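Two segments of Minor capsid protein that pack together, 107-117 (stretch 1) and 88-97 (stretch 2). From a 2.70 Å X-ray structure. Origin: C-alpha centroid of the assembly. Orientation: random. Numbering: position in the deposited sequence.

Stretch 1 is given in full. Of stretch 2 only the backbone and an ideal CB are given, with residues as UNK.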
# COMPACT_ATOMS: atom_id res chain seq x y z
N VAL C 107 -19.46 -18.19 9.88
CA VAL C 107 -19.90 -19.57 9.61
C VAL C 107 -21.31 -19.76 10.16
O VAL C 107 -22.19 -20.27 9.45
CB VAL C 107 -18.95 -20.64 10.21
CG1 VAL C 107 -19.48 -22.05 9.97
CG2 VAL C 107 -17.55 -20.52 9.61
N ASP C 108 -21.53 -19.33 11.41
CA ASP C 108 -22.84 -19.41 12.07
C ASP C 108 -23.92 -18.59 11.36
O ASP C 108 -25.08 -18.99 11.34
CB ASP C 108 -22.75 -18.94 13.53
CG ASP C 108 -21.93 -19.89 14.41
OD1 ASP C 108 -21.94 -21.12 14.17
OD2 ASP C 108 -21.29 -19.39 15.35
N VAL C 109 -23.53 -17.45 10.79
CA VAL C 109 -24.45 -16.64 9.99
C VAL C 109 -24.88 -17.43 8.75
O VAL C 109 -26.05 -17.40 8.36
CB VAL C 109 -23.84 -15.26 9.63
CG1 VAL C 109 -24.70 -14.49 8.63
CG2 VAL C 109 -23.65 -14.42 10.88
N GLY C 110 -23.93 -18.14 8.16
CA GLY C 110 -24.19 -19.04 7.03
C GLY C 110 -25.07 -20.22 7.38
O GLY C 110 -26.03 -20.51 6.66
N THR C 111 -24.75 -20.89 8.48
CA THR C 111 -25.54 -22.02 9.00
C THR C 111 -27.01 -21.62 9.23
O THR C 111 -27.91 -22.33 8.79
CB THR C 111 -24.93 -22.57 10.31
OG1 THR C 111 -23.58 -22.98 10.08
CG2 THR C 111 -25.72 -23.78 10.84
N ALA C 112 -27.23 -20.49 9.89
CA ALA C 112 -28.58 -19.98 10.16
C ALA C 112 -29.42 -19.80 8.90
O ALA C 112 -30.59 -20.18 8.86
CB ALA C 112 -28.51 -18.68 10.94
N ILE C 113 -28.82 -19.22 7.86
CA ILE C 113 -29.47 -19.06 6.57
C ILE C 113 -29.75 -20.43 5.93
O ILE C 113 -30.77 -20.62 5.27
CB ILE C 113 -28.64 -18.14 5.63
CG1 ILE C 113 -28.65 -16.70 6.15
CG2 ILE C 113 -29.16 -18.17 4.19
CD1 ILE C 113 -27.56 -15.80 5.59
N ASN C 114 -28.83 -21.37 6.15
CA ASN C 114 -28.94 -22.73 5.61
C ASN C 114 -30.09 -23.53 6.20
O ASN C 114 -30.85 -24.17 5.47
CB ASN C 114 -27.63 -23.50 5.82
CG ASN C 114 -27.50 -24.71 4.91
OD1 ASN C 114 -27.96 -24.69 3.77
ND2 ASN C 114 -26.87 -25.77 5.41
N GLU C 115 -30.22 -23.51 7.53
CA GLU C 115 -31.29 -24.23 8.24
C GLU C 115 -32.69 -23.69 7.92
O GLU C 115 -33.65 -24.45 7.87
CB GLU C 115 -31.04 -24.21 9.75
CG GLU C 115 -29.84 -25.04 10.19
CD GLU C 115 -29.53 -24.93 11.68
OE1 GLU C 115 -30.16 -24.11 12.39
OE2 GLU C 115 -28.63 -25.66 12.15
N THR C 116 -32.78 -22.37 7.72
CA THR C 116 -34.00 -21.73 7.22
C THR C 116 -34.36 -22.27 5.83
O THR C 116 -35.52 -22.57 5.55
CB THR C 116 -33.82 -20.20 7.11
OG1 THR C 116 -33.29 -19.70 8.34
CG2 THR C 116 -35.14 -19.50 6.81
N LEU C 117 -33.35 -22.37 4.97
CA LEU C 117 -33.51 -22.87 3.62
C LEU C 117 -33.84 -24.36 3.58
O LEU C 117 -34.66 -24.80 2.76
CB LEU C 117 -32.24 -22.58 2.81
CG LEU C 117 -32.35 -22.56 1.29
CD1 LEU C 117 -33.27 -21.45 0.79
CD2 LEU C 117 -30.96 -22.39 0.69
N UNK C 88 -41.94 -18.94 1.46
CA UNK C 88 -41.08 -17.87 1.99
C UNK C 88 -41.05 -17.99 3.52
O UNK C 88 -42.09 -18.19 4.15
CB UNK C 88 -41.58 -16.49 1.56
N UNK C 89 -39.85 -17.86 4.09
CA UNK C 89 -39.66 -17.91 5.55
C UNK C 89 -38.62 -16.89 6.02
O UNK C 89 -37.65 -16.60 5.30
CB UNK C 89 -39.24 -19.32 5.98
N UNK C 90 -38.82 -16.35 7.22
CA UNK C 90 -37.84 -15.46 7.85
C UNK C 90 -36.68 -16.26 8.40
O UNK C 90 -36.87 -17.36 8.92
CB UNK C 90 -38.49 -14.64 8.97
N UNK C 91 -35.47 -15.72 8.30
CA UNK C 91 -34.29 -16.34 8.89
C UNK C 91 -34.30 -16.05 10.39
O UNK C 91 -34.36 -14.89 10.81
CB UNK C 91 -33.01 -15.83 8.24
N UNK C 92 -34.25 -17.12 11.19
CA UNK C 92 -34.29 -17.02 12.65
C UNK C 92 -32.88 -17.21 13.21
O UNK C 92 -32.27 -18.27 13.03
CB UNK C 92 -35.25 -18.05 13.24
N UNK C 93 -32.37 -16.18 13.87
CA UNK C 93 -31.04 -16.21 14.50
C UNK C 93 -31.08 -16.47 16.02
O UNK C 93 -30.02 -16.57 16.65
CB UNK C 93 -30.33 -14.88 14.24
N UNK C 94 -32.27 -16.63 16.59
CA UNK C 94 -32.46 -16.75 18.05
C UNK C 94 -31.64 -17.85 18.72
O UNK C 94 -31.18 -17.68 19.85
CB UNK C 94 -33.94 -17.00 18.35
N UNK C 95 -31.44 -18.97 18.01
CA UNK C 95 -30.66 -20.11 18.51
C UNK C 95 -29.13 -19.95 18.43
O UNK C 95 -28.41 -20.82 18.93
CB UNK C 95 -31.06 -21.36 17.73
N UNK C 96 -28.65 -18.88 17.79
CA UNK C 96 -27.20 -18.63 17.61
C UNK C 96 -26.63 -17.44 18.40
O UNK C 96 -25.42 -17.24 18.43
CB UNK C 96 -26.92 -18.40 16.12
N UNK C 97 -27.50 -16.67 19.05
CA UNK C 97 -27.17 -15.35 19.58
C UNK C 97 -26.80 -15.41 21.07
O UNK C 97 -27.32 -16.24 21.81
CB UNK C 97 -28.35 -14.40 19.37

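Stretch 1 is helical throughout; stretch 2 runs past it as the end of a strand and then a loop. No hydrogen bond joins them.

Position 88 has extended angles, and its CB finds nothing of stretch 1 within reach. Many residues would do. It is Val-88.

Position 89 is also extended. Its CB points toward the helix, 4.2 Å from Thr-116 CG2. Small or long flexible side chains would suit. It is Arg-89, whose CB rests against that methyl.

Position 90 points away into space free of stretch 1, so polar or charged residues are natural. It is Glu-90. Its contact comes from the backbone: Glu-90 O lies 3.5 Å from Thr-116 CG2.

Position 91 points sideways. Its ideal CB is 3.9 Å from Thr-116 OG1 and 4.9 Å from Ile-113 CG1. The Thr-116 hydroxyl is already bonded to Ala-112 O, so a compact apolar group fits well; Val, Ile, Leu or Ala are plausible. It is Val-91, chi1 t. Val-91 CG1 reaches Ile-113 CG1 at 4.1 Å and Thr-116 OG1 at 3.6 Å.

Position 92 points sideways, with no stretch 1 atom within 5.5 Å of its CB. Polar residues suit, particularly Asp, Asn or Ser, which could accept from the backbone N of 94. It is Asp-92. Its end leads away, and Asp-92 OD1 accepts from the backbone N of 94 at 3.1 Å.

Position 93 also points sideways, with its ideal CB 5.3 Å from Ala-112 CB. A small residue would leave a gap, so a long apolar one is favoured: Leu, Met or an aromatic. It is Phe-93, chi1 m. The ring comes nearer the helix, placing Phe-93 CE1 3.6 Å from Ala-112 CB, while Val-109 O lies at the ring edge.

Position 94 is out of reach, and a small polar residue suits it. It is Ser-94, whose OG donates to Asp-92 OD1 at 2.6 Å.

Position 95 points toward the helix, but its ideal CB has nothing of stretch 1 within 5.5 Å. Several polar residues would serve. It is Thr-95.

Position 96 points toward the helix, its ideal CB 4.9 Å from Asp-108 CB and 5.4 Å from Ala-112 CB. The small Ala-112 leaves room for a large flat side chain; Phe, Tyr, Leu or Met could fill it. It is Phe-96. Ala-112 CB makes an off-centre CH-pi contact, 4.1 Å from the Phe-96 ring centroid. Asp-108 O lies over one face, and Glu-115 OE1 meets CZ of Phe-96 at the edge, 3.5 Å away.

Position 97 is out of reach and weakly constrained. It is Val-97.

Stretch 2, residues 88-97: VREVDFSTFV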
# COMPACT_ATOMS: atom_id res chain seq x y z
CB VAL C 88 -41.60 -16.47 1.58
CG1 VAL C 88 -40.83 -15.36 2.28
CG2 VAL C 88 -41.51 -16.28 0.07
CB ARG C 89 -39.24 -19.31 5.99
CG ARG C 89 -39.38 -19.56 7.48
CD ARG C 89 -39.03 -20.99 7.87
NE ARG C 89 -39.91 -21.97 7.25
CZ ARG C 89 -39.83 -23.30 7.41
NH1 ARG C 89 -38.89 -23.83 8.19
NH2 ARG C 89 -40.69 -24.09 6.79
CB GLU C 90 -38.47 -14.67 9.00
CG GLU C 90 -39.68 -13.81 8.63
CD GLU C 90 -40.15 -12.89 9.75
OE1 GLU C 90 -39.54 -12.88 10.85
OE2 GLU C 90 -41.14 -12.16 9.52
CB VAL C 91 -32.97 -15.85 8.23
CG1 VAL C 91 -31.75 -16.53 8.85
CG2 VAL C 91 -33.00 -16.10 6.73
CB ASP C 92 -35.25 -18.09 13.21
CG ASP C 92 -35.65 -17.82 14.67
OD1 ASP C 92 -35.05 -16.96 15.34
OD2 ASP C 92 -36.59 -18.50 15.15
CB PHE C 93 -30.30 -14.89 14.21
CG PHE C 93 -29.95 -14.70 12.75
CD1 PHE C 93 -28.81 -15.28 12.21
CD2 PHE C 93 -30.76 -13.93 11.92
CE1 PHE C 93 -28.48 -15.10 10.88
CE2 PHE C 93 -30.44 -13.75 10.59
CZ PHE C 93 -29.29 -14.34 10.06
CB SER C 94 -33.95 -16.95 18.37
OG SER C 94 -34.50 -18.04 17.65
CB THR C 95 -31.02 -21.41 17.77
OG1 THR C 95 -30.71 -21.27 16.38
CG2 THR C 95 -32.49 -21.75 17.94
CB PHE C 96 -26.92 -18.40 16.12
CG PHE C 96 -27.27 -19.58 15.25
CD1 PHE C 96 -28.54 -19.70 14.71
CD2 PHE C 96 -26.32 -20.55 14.96
CE1 PHE C 96 -28.87 -20.78 13.90
CE2 PHE C 96 -26.64 -21.63 14.15
CZ PHE C 96 -27.91 -21.75 13.62
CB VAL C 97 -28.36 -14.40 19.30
CG1 VAL C 97 -28.29 -13.10 20.09
CG2 VAL C 97 -28.43 -14.07 17.82
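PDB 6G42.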